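Local atomic coordinates of Serine/threonine-protein kinase BRSK1 (Mus musculus, PDB entry 5IRI), a protein that phosphorylates serine and threonine residues of its substrates and carries a C-terminal KA1 domain that probably takes part in auto-inhibition of the kinase. Residues K23-P26 and A32-V35. Sequence-based numbering, arbitrary orientation.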
ATOM      1  N   LYS A  23      12.018   7.358   8.241  1.00 37.16           N
ATOM      2  CA  LYS A  23      13.320   7.925   8.556  1.00 40.34           C
ATOM      3  C   LYS A  23      14.320   6.897   9.063  1.00 46.24           C
ATOM      4  O   LYS A  23      15.508   6.995   8.736  1.00 50.89           O
ATOM      5  CB  LYS A  23      13.123   9.044   9.589  1.00 43.91           C
ATOM      6  CG  LYS A  23      14.338   9.684  10.233  1.00 46.04           C
ATOM      7  CD  LYS A  23      13.856  10.700  11.285  1.00 52.75           C
ATOM      8  CE  LYS A  23      14.607  10.574  12.607  1.00 59.67           C
ATOM      9  NZ  LYS A  23      15.162  11.866  13.104  1.00 71.40           N
ATOM     10  N   ASP A  24      13.879   5.889   9.832  1.00 44.38           N
ATOM     11  CA  ASP A  24      14.860   4.986  10.424  1.00 48.99           C
ATOM     12  C   ASP A  24      14.495   3.511  10.332  1.00 52.29           C
ATOM     13  O   ASP A  24      14.993   2.715  11.133  1.00 58.87           O
ATOM     14  CB  ASP A  24      15.071   5.349  11.874  1.00 51.51           C
ATOM     15  CG  ASP A  24      15.522   6.770  12.031  1.00 65.27           C
ATOM     16  OD1 ASP A  24      16.490   7.148  11.322  1.00 61.54           O
ATOM     17  OD2 ASP A  24      14.893   7.510  12.829  1.00 66.70           O
ATOM     18  N   LYS A  25      13.661   3.116   9.379  1.00 49.83           N
ATOM     19  CA  LYS A  25      13.205   1.746   9.306  1.00 47.23           C
ATOM     20  C   LYS A  25      13.935   1.040   8.177  1.00 47.29           C
ATOM     21  O   LYS A  25      13.839   1.489   7.025  1.00 46.28           O
ATOM     22  CB  LYS A  25      11.698   1.707   9.080  1.00 44.73           C
ATOM     23  CG  LYS A  25      11.104   0.328   9.226  1.00 46.57           C
ATOM     24  CD  LYS A  25       9.593   0.396   9.192  1.00 46.40           C
ATOM     25  CE  LYS A  25       8.989  -0.373  10.359  1.00 46.16           C
ATOM     26  NZ  LYS A  25       8.327   0.523  11.345  1.00 49.69           N
ATOM     27  N   PRO A  26      14.670  -0.043   8.447  1.00 43.05           N
ATOM     28  CA  PRO A  26      15.426  -0.724   7.382  1.00 43.93           C
ATOM     29  C   PRO A  26      14.529  -1.348   6.318  1.00 46.66           C
ATOM     30  O   PRO A  26      13.391  -1.733   6.590  1.00 51.36           O
ATOM     31  CB  PRO A  26      16.217  -1.800   8.142  1.00 40.38           C
ATOM     32  CG  PRO A  26      15.579  -1.885   9.507  1.00 45.87           C
ATOM     33  CD  PRO A  26      15.033  -0.528   9.789  1.00 46.04           C
ATOM     34  N   ALA A  32       8.825  -6.521   5.121  1.00 38.96           N
ATOM     35  CA  ALA A  32       8.087  -7.408   6.009  1.00 36.74           C
ATOM     36  C   ALA A  32       6.737  -6.811   6.381  1.00 42.98           C
ATOM     37  O   ALA A  32       5.694  -7.434   6.151  1.00 44.76           O
ATOM     38  CB  ALA A  32       8.910  -7.709   7.253  1.00 34.19           C
ATOM     39  N   ASP A  33       6.740  -5.579   6.901  1.00 42.81           N
ATOM     40  CA  ASP A  33       5.509  -4.930   7.346  1.00 43.08           C
ATOM     41  C   ASP A  33       4.455  -4.873   6.244  1.00 46.99           C
ATOM     42  O   ASP A  33       3.270  -5.134   6.503  1.00 49.39           O
ATOM     43  CB  ASP A  33       5.813  -3.516   7.837  1.00 46.21           C
ATOM     44  CG  ASP A  33       6.367  -3.485   9.242  1.00 54.45           C
ATOM     45  OD1 ASP A  33       6.108  -4.413  10.037  1.00 57.66           O
ATOM     46  OD2 ASP A  33       7.054  -2.498   9.558  1.00 56.96           O
ATOM     47  N   ILE A  34       4.857  -4.501   5.020  1.00 39.17           N
ATOM     48  CA  ILE A  34       3.896  -4.419   3.917  1.00 41.32           C
ATOM     49  C   ILE A  34       3.279  -5.784   3.640  1.00 45.82           C
ATOM     50  O   ILE A  34       2.065  -5.911   3.440  1.00 47.75           O
ATOM     51  CB  ILE A  34       4.560  -3.861   2.650  1.00 39.48           C
ATOM     52  CG1 ILE A  34       5.022  -2.434   2.856  1.00 40.32           C
ATOM     53  CG2 ILE A  34       3.577  -3.869   1.518  1.00 39.73           C
ATOM     54  CD1 ILE A  34       5.771  -1.920   1.685  1.00 36.46           C
ATOM     55  N   VAL A  35       4.109  -6.826   3.601  1.00 45.61           N
ATOM     56  CA  VAL A  35       3.601  -8.142   3.235  1.00 45.73           C
ATOM     57  C   VAL A  35       2.695  -8.682   4.323  1.00 47.70           C
ATOM     58  O   VAL A  35       1.619  -9.215   4.037  1.00 49.05           O
ATOM     59  CB  VAL A  35       4.763  -9.097   2.929  1.00 41.91           C
ATOM     60  CG1 VAL A  35       4.347 -10.517   3.173  1.00 39.41           C
ATOM     61  CG2 VAL A  35       5.233  -8.898   1.487  1.00 39.59           C
TER
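The ammonium nitrogen of Lys25 is held by three oxygens: Lys25 NZ gives hydrogen bonds to the backbone carbonyls of Leu123 and Ser125 and lies 3.7 Å from Asp33 OD2, a long salt bridge. The two carbonyls are therefore its principal partners, and the carboxylate adds a looser electrostatic attraction that probably helps to balance the lysine charge. Asp33 meets the lysine through one oxygen, OD2, which lies beside the last methylene, CE, as well as the amine. Lys25 CD lies at the margin of the contact, 3.9 Å from Asp33 OD2.

With CG anti to the backbone N (chi1 -170°), the lysine chain runs out from the loop toward Asp33, and bends at chi3 and chi4 bring the amine near the carboxylate. In both residues the bond from CA to CB is directed at the other segment, and the backbones stay well apart, with the CA atoms of Lys25 and Asp33 separated by 10.4 Å. The long lysine chain spans most of this distance and the short aspartate the rest, burying 60 Å² in a surface contact between two partly exposed residues.

Within the KA1 domain, residues 23-26 link strand 17-22 to helix 27-40, with Pro26 at the N-cap position, and Asp33 lies farther along that same helix. Asp33 also touches Gln122 and Leu123 of helix 109-124, while the neighbouring Ile34 packs on Leu123 and on Val75 and Ile77 of strand 71-79. Lys25 thus joins the strand-to-helix loop to the last turn of helix 109-124 and the residue just after it, Ser125, where the two helices pack together and Ile34 reaches strand 71-79 of the antiparallel sheet.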